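Long-range contacts in tail fiber protein (Acinetobacter phage AM24, PDB 5W5P), which is a phage tailspike that probably recognises, and may cleave, the capsular polysaccharide of its Acinetobacter baumannii host: residues D120-Q126 with K146-G152; L153-I158 with Y198-L202; G223-Y227 with R244-R249. All coordinates share one frame; numbering follows the deposited sequence.

Contact 1: D120-Q126 with K146-G152; sequences DCSAQVQ and KMMTPVG
The carboxylate of Asp120 has an N-H over each face: Met148 N of the loop after strand 144-147 over one, 2.7 Å from OD1, and Ser122 N of its own segment over the other, reaching the same oxygen. Thr149 OG1 donates to Asp120 OD2 on its syn side, 2.8 Å away and 21° out of the plane. The bond from Ser122 N makes an Asx turn at the start of helix 122-132, where Cys121 is the N-cap residue. With CG anti to the backbone N (chi1 -178°), Asp120 carries its carboxylate across to the loop, a place suited to a short acidic side chain that can serve two backbone N-H groups and a hydroxyl. Beside it, Cys121 N donates to Lys146 O at 2.9 Å.

The second flat group, the amide of Gln126, works in its own plane. OE1 accepts from Gly152 N on a lone pair in the carbonyl plane, while NE2 gives an almost straight bond to Gly152 O, 2.9 Å away and 2° out of the amide plane. Two bonds to one residue fix the rotation of the amide, and a water links OE1 to Pro150 O. A glutamine suits this spot because its amide offers one acceptor and one donor to the N-H and C=O of Gly152.

Between these polar ends is an apolar patch: Val125 CG1 touches Val151 CG2 at 4.0 Å and the CE of selenomethionine Met147, each pair of side chains crossing at about a right angle. Phe182 of strand 182-184 packs on Met147 and Val151 as well. Side-chain carboxylate and amide thus satisfy backbone groups of the 146-152 segment at both ends, tying helix 122-132 to an early turn of the parallel beta-helix, and the N-H groups around Asp120 would probably favour its ionised form.

Contact 2: L153-I158 with Y198-L202; sequences LPTNSI and YTAAL
The loop 153-158 runs almost perpendicular to the start of strand 199-204, their end-to-end directions 96° apart, and comes closest where Asn156 faces Thr199; there Ala200 N donates to Asn156 O at 2.7 Å.

Thr199 turns its hydroxyl to the loop because OG1 stands anti to the backbone N (chi1 -175°). OG1 donates to Pro154 O, 2.6 Å away on a lone pair in the carbonyl plane, and takes a weak bond from Asn156 N. A threonine fits here: the hydroxyl serves a C=O and an N-H of the loop while CG2 rests near CB of Leu153. Asn156 replies through its amide, ND2 giving a bond of 3.1 Å to Ala200 O from above that carbonyl's plane; its OD1 is held by Met162 N, so the amide bridges loop and strand.

Strands 164-169, 199-204 and 226-227 lie side by side and parallel, as in successive coils of a right-handed parallel beta-helix, the usual body of phage tailspikes, and the 153-158 segment belongs to the turn that leads into strand 164-169. Leucines suit its inward end, where Leu153 CD1 meets Leu202 CD2 at 3.8 Å and Val129 and Met164 also pack on Leu153.

At the other end, Tyr198 reaches along the loop until OH accepts from Ile158 N, 3.1 Å away at the edge of the ring. Ile158 lays CG2 against CE2 of that ring and against CB of Ala200, whose small methyl sits in the ring plane. Beyond it, Ile158 O accepts from Arg235 of a second subunit, where this turn meets the neighbouring chain of the trimer.

Contact 3: G223-Y227 with R244-R249; sequences GDRLY and RATQPR
Asp224 and Arg249 form the centre of this contact, a salt bridge with Asp224 OD1 2.6 Å from Arg249 NH1. Carboxylate and guanidinium planes stand 87° apart, so the charges meet through a single oxygen and a single nitrogen, and the other atoms of both groups turn to different partners. OD1 also accepts from Gln247 N, from above the carboxylate plane, while OD2 takes Thr246 N on its syn side at 2.9 Å. An aspartate is apt where two successive N-H groups of a loop point at one spot: its short side chain binds them both and still faces an arginine. Ala245 brings its CB close to Asp224 OD1, at 3.2 Å.

Arg249 is held at three of its nitrogens. NE and NH2 both donate to Tyr227 OH, each 2.8 Å away, side-on and nearly in the guanidinium plane, and the tyrosine ring is turned only 27° from that plane. NH1 bonds back to Gln247 O, 2.9 Å away, and Asp224 O sits over one face. Since the chain is extended from CG to NE, an arginine can span from its own loop to the tyrosine. Backbone joins backbone where Gly223 N donates to Arg244 O at 2.7 Å.

A second shell fixes these groups. Tyr227 OH is also bound to Asp196, Arg249 NH2 to Tyr256 O, and the ring of Tyr256 makes a cation-pi contact with Arg249. The Arg244 side chain runs off to Asp275. The 223-227 segment joins strand 219-222 to strand 226-227, and the loop 244-249 leaves strand 241-244, which lies parallel beside 219-222, so the contact links equivalent turns of adjacent beta-helix coils.

How the contacts relate
All three contacts lie on the same side of the chain's centre and follow one another in sequence. Contact 1 fastens a helix to strand ends, contact 2 sets a loop across a strand, and contact 3 ties two turns together. Contact 3 is the buried one and relies on charge, a carboxylate and guanidinium satisfying each other and nearby backbone. Contacts 1 and 2 are partly exposed and mix backbone bonds with apolar patches; of the three, contact 2 alone touches another subunit. Contacts 2 and 3 meet directly, through strands 199-204 and 226-227 and the rings of Tyr198 and Tyr227, whereas contact 1 adjoins contact 2 only in sequence.

Contact 1: D120-Q126 with K146-G152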
ATOM      1  N   ASP A 120     -34.657   7.775  22.712  1.00 53.11           N
ATOM      2  CA  ASP A 120     -33.336   7.210  22.947  1.00 49.01           C
ATOM      3  C   ASP A 120     -33.446   5.727  23.282  1.00 49.24           C
ATOM      4  O   ASP A 120     -34.136   5.345  24.229  1.00 58.58           O
ATOM      5  CB  ASP A 120     -32.652   7.973  24.083  1.00 51.81           C
ATOM      6  CG  ASP A 120     -31.246   7.475  24.364  1.00 53.26           C
ATOM      7  OD1 ASP A 120     -30.601   6.931  23.439  1.00 49.55           O
ATOM      8  OD2 ASP A 120     -30.790   7.634  25.518  1.00 54.93           O
ATOM      9  N   CYS A 121     -32.762   4.890  22.503  1.00 46.79           N
ATOM     10  CA  CYS A 121     -32.782   3.445  22.682  1.00 44.27           C
ATOM     11  C   CYS A 121     -31.478   2.913  23.269  1.00 48.11           C
ATOM     12  O   CYS A 121     -31.255   1.698  23.271  1.00 43.18           O
ATOM     13  CB  CYS A 121     -33.083   2.755  21.352  1.00 43.85           C
ATOM     14  SG  CYS A 121     -31.731   2.788  20.151  1.00 46.37           S
ATOM     15  N   SER A 122     -30.617   3.803  23.769  1.00 42.11           N
ATOM     16  CA  SER A 122     -29.300   3.390  24.248  1.00 44.55           C
ATOM     17  C   SER A 122     -29.398   2.366  25.373  1.00 46.02           C
ATOM     18  O   SER A 122     -28.568   1.451  25.458  1.00 46.60           O
ATOM     19  CB  SER A 122     -28.506   4.612  24.710  1.00 43.15           C
ATOM     20  OG  SER A 122     -28.033   5.358  23.602  1.00 47.97           O
ATOM     21  N   ALA A 123     -30.396   2.506  26.250  1.00 44.60           N
ATOM     22  CA  ALA A 123     -30.551   1.558  27.350  1.00 50.64           C
ATOM     23  C   ALA A 123     -30.884   0.163  26.832  1.00 48.59           C
ATOM     24  O   ALA A 123     -30.430  -0.840  27.395  1.00 48.06           O
ATOM     25  CB  ALA A 123     -31.631   2.042  28.319  1.00 44.40           C
ATOM     26  N   GLN A 124     -31.669   0.084  25.757  1.00 45.35           N
ATOM     27  CA  GLN A 124     -31.995  -1.203  25.157  1.00 47.23           C
ATOM     28  C   GLN A 124     -30.810  -1.765  24.381  1.00 47.65           C
ATOM     29  O   GLN A 124     -30.575  -2.979  24.399  1.00 48.65           O
ATOM     30  CB  GLN A 124     -33.222  -1.066  24.249  1.00 48.35           C
ATOM     31  CG  GLN A 124     -34.521  -0.777  24.990  1.00 47.92           C
ATOM     32  CD  GLN A 124     -34.718   0.705  25.287  1.00 50.71           C
ATOM     33  OE1 GLN A 124     -34.608   1.547  24.398  1.00 54.31           O
ATOM     34  NE2 GLN A 124     -35.019   1.025  26.540  1.00 49.59           N
ATOM     35  N   VAL A 125     -30.059  -0.899  23.692  1.00 51.39           N
ATOM     36  CA  VAL A 125     -28.816  -1.333  23.057  1.00 39.72           C
ATOM     37  C   VAL A 125     -27.849  -1.862  24.105  1.00 39.65           C
ATOM     38  O   VAL A 125     -27.167  -2.872  23.893  1.00 44.54           O
ATOM     39  CB  VAL A 125     -28.197  -0.180  22.241  1.00 45.15           C
ATOM     40  CG1 VAL A 125     -26.800  -0.553  21.745  1.00 38.42           C
ATOM     41  CG2 VAL A 125     -29.093   0.195  21.069  1.00 42.53           C
ATOM     42  N   GLN A 126     -27.784  -1.199  25.262  1.00 40.21           N
ATOM     43  CA  GLN A 126     -26.917  -1.671  26.337  1.00 42.11           C
ATOM     44  C   GLN A 126     -27.321  -3.064  26.802  1.00 45.88           C
ATOM     45  O   GLN A 126     -26.460  -3.902  27.096  1.00 47.26           O
ATOM     46  CB  GLN A 126     -26.946  -0.687  27.507  1.00 41.43           C
ATOM     47  CG  GLN A 126     -25.980  -1.032  28.633  1.00 41.35           C
ATOM     48  CD  GLN A 126     -24.530  -0.834  28.232  1.00 47.19           C
ATOM     49  OE1 GLN A 126     -24.040   0.298  28.168  1.00 46.38           O
ATOM     50  NE2 GLN A 126     -23.834  -1.934  27.953  1.00 40.17           N
ATOM     51  N   LYS A 146     -32.301   5.748  17.430  1.00 49.30           N
ATOM     52  CA  LYS A 146     -31.713   6.979  17.946  1.00 47.42           C
ATOM     53  C   LYS A 146     -30.992   6.666  19.246  1.00 47.04           C
ATOM     54  O   LYS A 146     -31.611   6.180  20.198  1.00 49.20           O
ATOM     55  CB  LYS A 146     -32.770   8.060  18.172  1.00 45.99           C
ATOM     56  CG  LYS A 146     -32.242   9.268  18.923  1.00 44.99           C
ATOM     57  CD  LYS A 146     -33.041  10.513  18.602  1.00 45.89           C
ATOM     58  CE  LYS A 146     -34.302  10.576  19.441  1.00 47.10           C
ATOM     59  NZ  LYS A 146     -35.167  11.734  19.062  1.00 49.81           N
HETATM   60  N   MSE A 147     -29.691   6.942  19.285  1.00 44.79           N
HETATM   61  CA  MSE A 147     -28.906   6.764  20.500  1.00 46.51           C
HETATM   62  C   MSE A 147     -28.352   8.101  20.994  1.00 47.43           C
HETATM   63  O   MSE A 147     -27.698   8.830  20.243  1.00 41.07           O
HETATM   64  CB  MSE A 147     -27.767   5.774  20.262  1.00 47.08           C
HETATM   65  CG  MSE A 147     -28.230   4.400  19.822  1.00 50.13           C
HETATM   66 SE   MSE A 147     -26.756   3.189  19.408  1.00 56.89          SE
HETATM   67  CE  MSE A 147     -25.777   3.305  21.090  1.00 53.77           C
HETATM   68  N   MSE A 148     -28.616   8.419  22.259  1.00 44.56           N
HETATM   69  CA  MSE A 148     -28.191   9.696  22.829  1.00 48.33           C
HETATM   70  C   MSE A 148     -27.396   9.539  24.120  1.00 49.64           C
HETATM   71  O   MSE A 148     -27.017  10.526  24.750  1.00 43.55           O
HETATM   72  CB  MSE A 148     -29.401  10.584  23.092  1.00 53.03           C
HETATM   73  CG  MSE A 148     -30.430  10.565  21.986  1.00 61.34           C
HETATM   74 SE   MSE A 148     -32.002  11.580  22.492  1.00 73.57          SE
HETATM   75  CE  MSE A 148     -31.188  13.358  22.582  1.00 73.20           C
ATOM     76  N   THR A 149     -27.160   8.290  24.515  1.00 51.21           N
ATOM     77  CA  THR A 149     -26.453   7.975  25.743  1.00 42.51           C
ATOM     78  C   THR A 149     -25.343   6.991  25.396  1.00 43.28           C
ATOM     79  O   THR A 149     -25.595   6.013  24.671  1.00 43.09           O
ATOM     80  CB  THR A 149     -27.395   7.371  26.793  1.00 45.65           C
ATOM     81  OG1 THR A 149     -28.529   8.232  26.967  1.00 44.49           O
ATOM     82  CG2 THR A 149     -26.678   7.190  28.130  1.00 43.69           C
ATOM     83  N   PRO A 150     -24.114   7.218  25.856  1.00 44.87           N
ATOM     84  CA  PRO A 150     -23.030   6.283  25.528  1.00 43.54           C
ATOM     85  C   PRO A 150     -23.360   4.877  26.009  1.00 43.11           C
ATOM     86  O   PRO A 150     -23.866   4.680  27.118  1.00 42.36           O
ATOM     87  CB  PRO A 150     -21.820   6.873  26.260  1.00 44.24           C
ATOM     88  CG  PRO A 150     -22.137   8.328  26.389  1.00 43.95           C
ATOM     89  CD  PRO A 150     -23.623   8.395  26.593  1.00 43.30           C
ATOM     90  N   VAL A 151     -23.108   3.903  25.138  1.00 39.94           N
ATOM     91  CA  VAL A 151     -23.249   2.490  25.460  1.00 40.46           C
ATOM     92  C   VAL A 151     -21.854   1.924  25.663  1.00 41.72           C
ATOM     93  O   VAL A 151     -20.962   2.137  24.833  1.00 44.67           O
ATOM     94  CB  VAL A 151     -24.003   1.736  24.351  1.00 40.81           C
ATOM     95  CG1 VAL A 151     -23.802   0.231  24.490  1.00 41.01           C
ATOM     96  CG2 VAL A 151     -25.480   2.085  24.391  1.00 42.43           C
ATOM     97  N   GLY A 152     -21.652   1.227  26.778  1.00 43.83           N
ATOM     98  CA  GLY A 152     -20.345   0.714  27.132  1.00 44.88           C
ATOM     99  C   GLY A 152     -20.215  -0.755  26.772  1.00 45.36           C
ATOM    100  O   GLY A 152     -21.083  -1.567  27.103  1.00 44.91           O
TER
HETATM  101  O   HOH W   1     -25.211   2.445  28.883  1.00 40.78           O

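Contact 2: L153-I158 with Y198-L202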
ATOM      1  N   LEU A 153     -19.092  -1.087  26.078  1.00 43.43           N
ATOM      2  CA  LEU A 153     -18.692  -2.433  25.701  1.00 40.77           C
ATOM      3  C   LEU A 153     -17.924  -3.101  26.840  1.00 41.09           C
ATOM      4  O   LEU A 153     -17.198  -2.431  27.584  1.00 38.69           O
ATOM      5  CB  LEU A 153     -17.824  -2.397  24.446  1.00 39.32           C
ATOM      6  CG  LEU A 153     -18.550  -2.067  23.142  1.00 40.66           C
ATOM      7  CD1 LEU A 153     -17.565  -1.966  22.006  1.00 40.92           C
ATOM      8  CD2 LEU A 153     -19.605  -3.111  22.838  1.00 43.17           C
ATOM      9  N   PRO A 154     -18.078  -4.418  26.998  1.00 38.56           N
ATOM     10  CA  PRO A 154     -17.412  -5.118  28.104  1.00 44.60           C
ATOM     11  C   PRO A 154     -15.893  -5.024  28.016  1.00 45.37           C
ATOM     12  O   PRO A 154     -15.312  -4.795  26.953  1.00 45.60           O
ATOM     13  CB  PRO A 154     -17.883  -6.569  27.942  1.00 39.41           C
ATOM     14  CG  PRO A 154     -18.292  -6.677  26.506  1.00 38.63           C
ATOM     15  CD  PRO A 154     -18.862  -5.335  26.156  1.00 38.28           C
ATOM     16  N   THR A 155     -15.251  -5.230  29.164  1.00 46.36           N
ATOM     17  CA  THR A 155     -13.813  -5.022  29.276  1.00 43.45           C
ATOM     18  C   THR A 155     -13.045  -6.187  28.661  1.00 39.84           C
ATOM     19  O   THR A 155     -13.231  -7.347  29.042  1.00 40.36           O
ATOM     20  CB  THR A 155     -13.419  -4.831  30.737  1.00 46.48           C
ATOM     21  OG1 THR A 155     -14.116  -3.697  31.261  1.00 51.57           O
ATOM     22  CG2 THR A 155     -11.918  -4.585  30.852  1.00 43.08           C
ATOM     23  N   ASN A 156     -12.171  -5.870  27.714  1.00 39.23           N
ATOM     24  CA  ASN A 156     -11.337  -6.863  27.050  1.00 39.19           C
ATOM     25  C   ASN A 156     -10.011  -6.192  26.739  1.00 39.98           C
ATOM     26  O   ASN A 156      -9.968  -5.229  25.966  1.00 41.20           O
ATOM     27  CB  ASN A 156     -12.010  -7.384  25.777  1.00 42.24           C
ATOM     28  CG  ASN A 156     -11.246  -8.513  25.121  1.00 38.57           C
ATOM     29  OD1 ASN A 156     -11.184  -9.623  25.642  1.00 51.56           O
ATOM     30  ND2 ASN A 156     -10.716  -8.253  23.939  1.00 37.94           N
ATOM     31  N   SER A 157      -8.941  -6.676  27.359  1.00 39.68           N
ATOM     32  CA  SER A 157      -7.629  -6.076  27.189  1.00 39.67           C
ATOM     33  C   SER A 157      -7.108  -6.339  25.777  1.00 41.16           C
ATOM     34  O   SER A 157      -7.729  -7.044  24.975  1.00 38.60           O
ATOM     35  CB  SER A 157      -6.663  -6.623  28.232  1.00 40.77           C
ATOM     36  OG  SER A 157      -6.242  -7.924  27.874  1.00 44.27           O
ATOM     37  N   ILE A 158      -5.941  -5.760  25.474  1.00 38.89           N
ATOM     38  CA  ILE A 158      -5.318  -5.981  24.173  1.00 41.36           C
ATOM     39  C   ILE A 158      -4.983  -7.451  23.952  1.00 42.72           C
ATOM     40  O   ILE A 158      -4.884  -7.894  22.804  1.00 38.48           O
ATOM     41  CB  ILE A 158      -4.050  -5.106  24.004  1.00 45.86           C
ATOM     42  CG1 ILE A 158      -3.147  -5.210  25.240  1.00 39.39           C
ATOM     43  CG2 ILE A 158      -4.418  -3.656  23.700  1.00 37.65           C
ATOM     44  CD1 ILE A 158      -1.991  -4.235  25.237  1.00 39.47           C
ATOM     45  N   TYR A 198      -9.888   1.270  29.154  1.00 40.77           N
ATOM     46  CA  TYR A 198     -10.170   0.951  27.763  1.00 41.39           C
ATOM     47  C   TYR A 198     -10.762  -0.446  27.626  1.00 38.57           C
ATOM     48  O   TYR A 198     -10.819  -1.232  28.572  1.00 39.27           O
ATOM     49  CB  TYR A 198      -8.886   1.055  26.925  1.00 44.52           C
ATOM     50  CG  TYR A 198      -7.978  -0.149  27.079  1.00 44.10           C
ATOM     51  CD1 TYR A 198      -7.107  -0.251  28.158  1.00 42.20           C
ATOM     52  CD2 TYR A 198      -8.001  -1.190  26.154  1.00 37.95           C
ATOM     53  CE1 TYR A 198      -6.285  -1.348  28.312  1.00 39.76           C
ATOM     54  CE2 TYR A 198      -7.182  -2.293  26.301  1.00 39.95           C
ATOM     55  CZ  TYR A 198      -6.328  -2.368  27.382  1.00 39.24           C
ATOM     56  OH  TYR A 198      -5.515  -3.467  27.529  1.00 45.37           O
ATOM     57  N   THR A 199     -11.191  -0.753  26.407  1.00 43.73           N
ATOM     58  CA  THR A 199     -11.460  -2.128  26.011  1.00 42.83           C
ATOM     59  C   THR A 199     -11.127  -2.240  24.530  1.00 38.45           C
ATOM     60  O   THR A 199     -11.207  -1.252  23.795  1.00 38.93           O
ATOM     61  CB  THR A 199     -12.910  -2.539  26.323  1.00 44.80           C
ATOM     62  OG1 THR A 199     -13.092  -3.931  26.034  1.00 50.35           O
ATOM     63  CG2 THR A 199     -13.909  -1.711  25.519  1.00 37.34           C
ATOM     64  N   ALA A 200     -10.716  -3.435  24.099  1.00 36.74           N
ATOM     65  CA  ALA A 200     -10.091  -3.602  22.791  1.00 36.16           C
ATOM     66  C   ALA A 200     -10.749  -4.726  22.001  1.00 37.61           C
ATOM     67  O   ALA A 200     -11.487  -5.552  22.543  1.00 37.42           O
ATOM     68  CB  ALA A 200      -8.583  -3.872  22.923  1.00 36.86           C
ATOM     69  N   ALA A 201     -10.445  -4.734  20.695  1.00 38.86           N
ATOM     70  CA  ALA A 201     -10.915  -5.697  19.701  1.00 38.93           C
ATOM     71  C   ALA A 201     -12.384  -5.478  19.356  1.00 37.64           C
ATOM     72  O   ALA A 201     -13.268  -6.130  19.921  1.00 39.17           O
ATOM     73  CB  ALA A 201     -10.688  -7.139  20.165  1.00 35.91           C
ATOM     74  N   LEU A 202     -12.646  -4.585  18.401  1.00 34.56           N
ATOM     75  CA  LEU A 202     -14.001  -4.209  18.027  1.00 37.00           C
ATOM     76  C   LEU A 202     -14.101  -4.067  16.516  1.00 38.14           C
ATOM     77  O   LEU A 202     -13.300  -3.357  15.904  1.00 41.08           O
ATOM     78  CB  LEU A 202     -14.403  -2.893  18.705  1.00 38.80           C
ATOM     79  CG  LEU A 202     -15.660  -2.184  18.192  1.00 36.87           C
ATOM     80  CD1 LEU A 202     -16.880  -3.061  18.408  1.00 36.04           C
ATOM     81  CD2 LEU A 202     -15.827  -0.840  18.876  1.00 34.33           C
TER

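Contact 3: G223-Y227 with R244-R249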
ATOM      1  N   GLY A 223     -12.775   7.355  21.103  1.00 38.30           N
ATOM      2  CA  GLY A 223     -11.415   6.868  20.959  1.00 37.28           C
ATOM      3  C   GLY A 223     -10.580   6.937  22.220  1.00 36.61           C
ATOM      4  O   GLY A 223      -9.472   6.387  22.232  1.00 35.83           O
ATOM      5  N   ASP A 224     -11.069   7.610  23.267  1.00 37.94           N
ATOM      6  CA  ASP A 224     -10.381   7.581  24.553  1.00 38.31           C
ATOM      7  C   ASP A 224     -10.426   6.197  25.178  1.00 39.59           C
ATOM      8  O   ASP A 224      -9.534   5.845  25.960  1.00 41.39           O
ATOM      9  CB  ASP A 224     -11.008   8.582  25.526  1.00 41.84           C
ATOM     10  CG  ASP A 224     -10.660  10.019  25.210  1.00 42.73           C
ATOM     11  OD1 ASP A 224      -9.458  10.341  25.070  1.00 43.34           O
ATOM     12  OD2 ASP A 224     -11.600  10.834  25.115  1.00 40.92           O
ATOM     13  N   ARG A 225     -11.464   5.409  24.866  1.00 40.79           N
ATOM     14  CA  ARG A 225     -11.751   4.164  25.572  1.00 42.15           C
ATOM     15  C   ARG A 225     -11.834   2.938  24.678  1.00 43.78           C
ATOM     16  O   ARG A 225     -11.902   1.823  25.206  1.00 42.11           O
ATOM     17  CB  ARG A 225     -13.070   4.280  26.355  1.00 38.01           C
ATOM     18  CG  ARG A 225     -13.196   5.536  27.180  1.00 38.80           C
ATOM     19  CD  ARG A 225     -12.002   5.738  28.106  1.00 39.43           C
ATOM     20  NE  ARG A 225     -12.169   6.895  28.979  1.00 41.68           N
ATOM     21  CZ  ARG A 225     -11.281   7.276  29.891  1.00 43.92           C
ATOM     22  NH1 ARG A 225     -10.153   6.593  30.043  1.00 41.11           N
ATOM     23  NH2 ARG A 225     -11.509   8.350  30.638  1.00 42.42           N
ATOM     24  N   LEU A 226     -11.820   3.104  23.357  1.00 46.25           N
ATOM     25  CA  LEU A 226     -11.943   1.999  22.413  1.00 42.96           C
ATOM     26  C   LEU A 226     -10.663   1.919  21.593  1.00 41.46           C
ATOM     27  O   LEU A 226     -10.393   2.801  20.769  1.00 40.56           O
ATOM     28  CB  LEU A 226     -13.167   2.188  21.516  1.00 41.99           C
ATOM     29  CG  LEU A 226     -14.507   2.125  22.260  1.00 42.89           C
ATOM     30  CD1 LEU A 226     -15.700   2.149  21.308  1.00 44.55           C
ATOM     31  CD2 LEU A 226     -14.553   0.895  23.144  1.00 39.28           C
ATOM     32  N   TYR A 227      -9.875   0.872  21.828  1.00 43.34           N
ATOM     33  CA  TYR A 227      -8.645   0.610  21.096  1.00 39.88           C
ATOM     34  C   TYR A 227      -8.823  -0.620  20.216  1.00 40.58           C
ATOM     35  O   TYR A 227      -9.751  -1.412  20.402  1.00 44.38           O
ATOM     36  CB  TYR A 227      -7.461   0.384  22.045  1.00 41.29           C
ATOM     37  CG  TYR A 227      -7.172   1.514  23.012  1.00 41.17           C
ATOM     38  CD1 TYR A 227      -7.632   2.802  22.770  1.00 38.31           C
ATOM     39  CD2 TYR A 227      -6.415   1.289  24.164  1.00 40.32           C
ATOM     40  CE1 TYR A 227      -7.366   3.833  23.652  1.00 42.40           C
ATOM     41  CE2 TYR A 227      -6.139   2.319  25.054  1.00 39.08           C
ATOM     42  CZ  TYR A 227      -6.619   3.586  24.793  1.00 41.63           C
ATOM     43  OH  TYR A 227      -6.356   4.618  25.661  1.00 42.09           O
ATOM     44  N   ARG A 244     -13.514  10.346  18.320  1.00 39.73           N
ATOM     45  CA  ARG A 244     -13.099  11.516  19.073  1.00 36.05           C
ATOM     46  C   ARG A 244     -12.438  11.043  20.357  1.00 42.36           C
ATOM     47  O   ARG A 244     -12.831  10.017  20.924  1.00 43.22           O
ATOM     48  CB  ARG A 244     -14.289  12.440  19.381  1.00 36.83           C
ATOM     49  CG  ARG A 244     -13.944  13.628  20.261  1.00 37.70           C
ATOM     50  CD  ARG A 244     -15.073  14.644  20.317  1.00 39.00           C
ATOM     51  NE  ARG A 244     -15.291  15.277  19.021  1.00 39.02           N
ATOM     52  CZ  ARG A 244     -16.371  15.985  18.695  1.00 40.24           C
ATOM     53  NH1 ARG A 244     -17.344  16.176  19.579  1.00 39.84           N
ATOM     54  NH2 ARG A 244     -16.476  16.510  17.483  1.00 40.22           N
ATOM     55  N   ALA A 245     -11.414  11.772  20.794  1.00 41.04           N
ATOM     56  CA  ALA A 245     -10.732  11.468  22.046  1.00 40.03           C
ATOM     57  C   ALA A 245     -10.169  12.766  22.606  1.00 42.34           C
ATOM     58  O   ALA A 245      -9.313  13.388  21.971  1.00 45.71           O
ATOM     59  CB  ALA A 245      -9.624  10.435  21.830  1.00 36.55           C
ATOM     60  N   THR A 246     -10.658  13.181  23.782  1.00 42.64           N
ATOM     61  CA  THR A 246     -10.225  14.429  24.405  1.00 47.12           C
ATOM     62  C   THR A 246      -9.790  14.262  25.859  1.00 52.92           C
ATOM     63  O   THR A 246      -9.624  15.269  26.555  1.00 41.70           O
ATOM     64  CB  THR A 246     -11.332  15.496  24.345  1.00 45.29           C
ATOM     65  OG1 THR A 246     -12.330  15.209  25.333  1.00 46.32           O
ATOM     66  CG2 THR A 246     -11.977  15.556  22.967  1.00 39.75           C
ATOM     67  N   GLN A 247      -9.603  13.034  26.344  1.00 52.40           N
ATOM     68  CA  GLN A 247      -9.329  12.836  27.761  1.00 53.34           C
ATOM     69  C   GLN A 247      -7.855  12.530  27.980  1.00 51.79           C
ATOM     70  O   GLN A 247      -7.382  11.464  27.551  1.00 47.61           O
ATOM     71  CB  GLN A 247     -10.194  11.711  28.330  1.00 55.77           C
ATOM     72  CG  GLN A 247     -11.656  12.086  28.524  1.00 59.61           C
ATOM     73  CD  GLN A 247     -11.842  13.271  29.456  1.00 64.47           C
ATOM     74  OE1 GLN A 247     -11.104  13.432  30.433  1.00 63.85           O
ATOM     75  NE2 GLN A 247     -12.840  14.102  29.165  1.00 64.57           N
ATOM     76  N   PRO A 248      -7.097  13.410  28.636  1.00 50.86           N
ATOM     77  CA  PRO A 248      -5.697  13.091  28.940  1.00 51.65           C
ATOM     78  C   PRO A 248      -5.595  11.892  29.870  1.00 53.59           C
ATOM     79  O   PRO A 248      -6.356  11.758  30.831  1.00 56.27           O
ATOM     80  CB  PRO A 248      -5.176  14.368  29.616  1.00 48.62           C
ATOM     81  CG  PRO A 248      -6.178  15.435  29.279  1.00 47.04           C
ATOM     82  CD  PRO A 248      -7.488  14.733  29.148  1.00 48.13           C
ATOM     83  N   ARG A 249      -4.644  11.013  29.572  1.00 52.43           N
ATOM     84  CA  ARG A 249      -4.432   9.821  30.380  1.00 52.64           C
ATOM     85  C   ARG A 249      -3.053   9.259  30.076  1.00 54.97           C
ATOM     86  O   ARG A 249      -2.457   9.555  29.037  1.00 51.88           O
ATOM     87  CB  ARG A 249      -5.511   8.771  30.117  1.00 50.31           C
ATOM     88  CG  ARG A 249      -5.457   8.183  28.729  1.00 46.77           C
ATOM     89  CD  ARG A 249      -6.811   7.659  28.309  1.00 40.14           C
ATOM     90  NE  ARG A 249      -6.768   7.100  26.964  1.00 39.98           N
ATOM     91  CZ  ARG A 249      -6.993   7.796  25.857  1.00 39.75           C
ATOM     92  NH1 ARG A 249      -7.292   9.088  25.929  1.00 38.69           N
ATOM     93  NH2 ARG A 249      -6.927   7.193  24.676  1.00 40.26           N
TER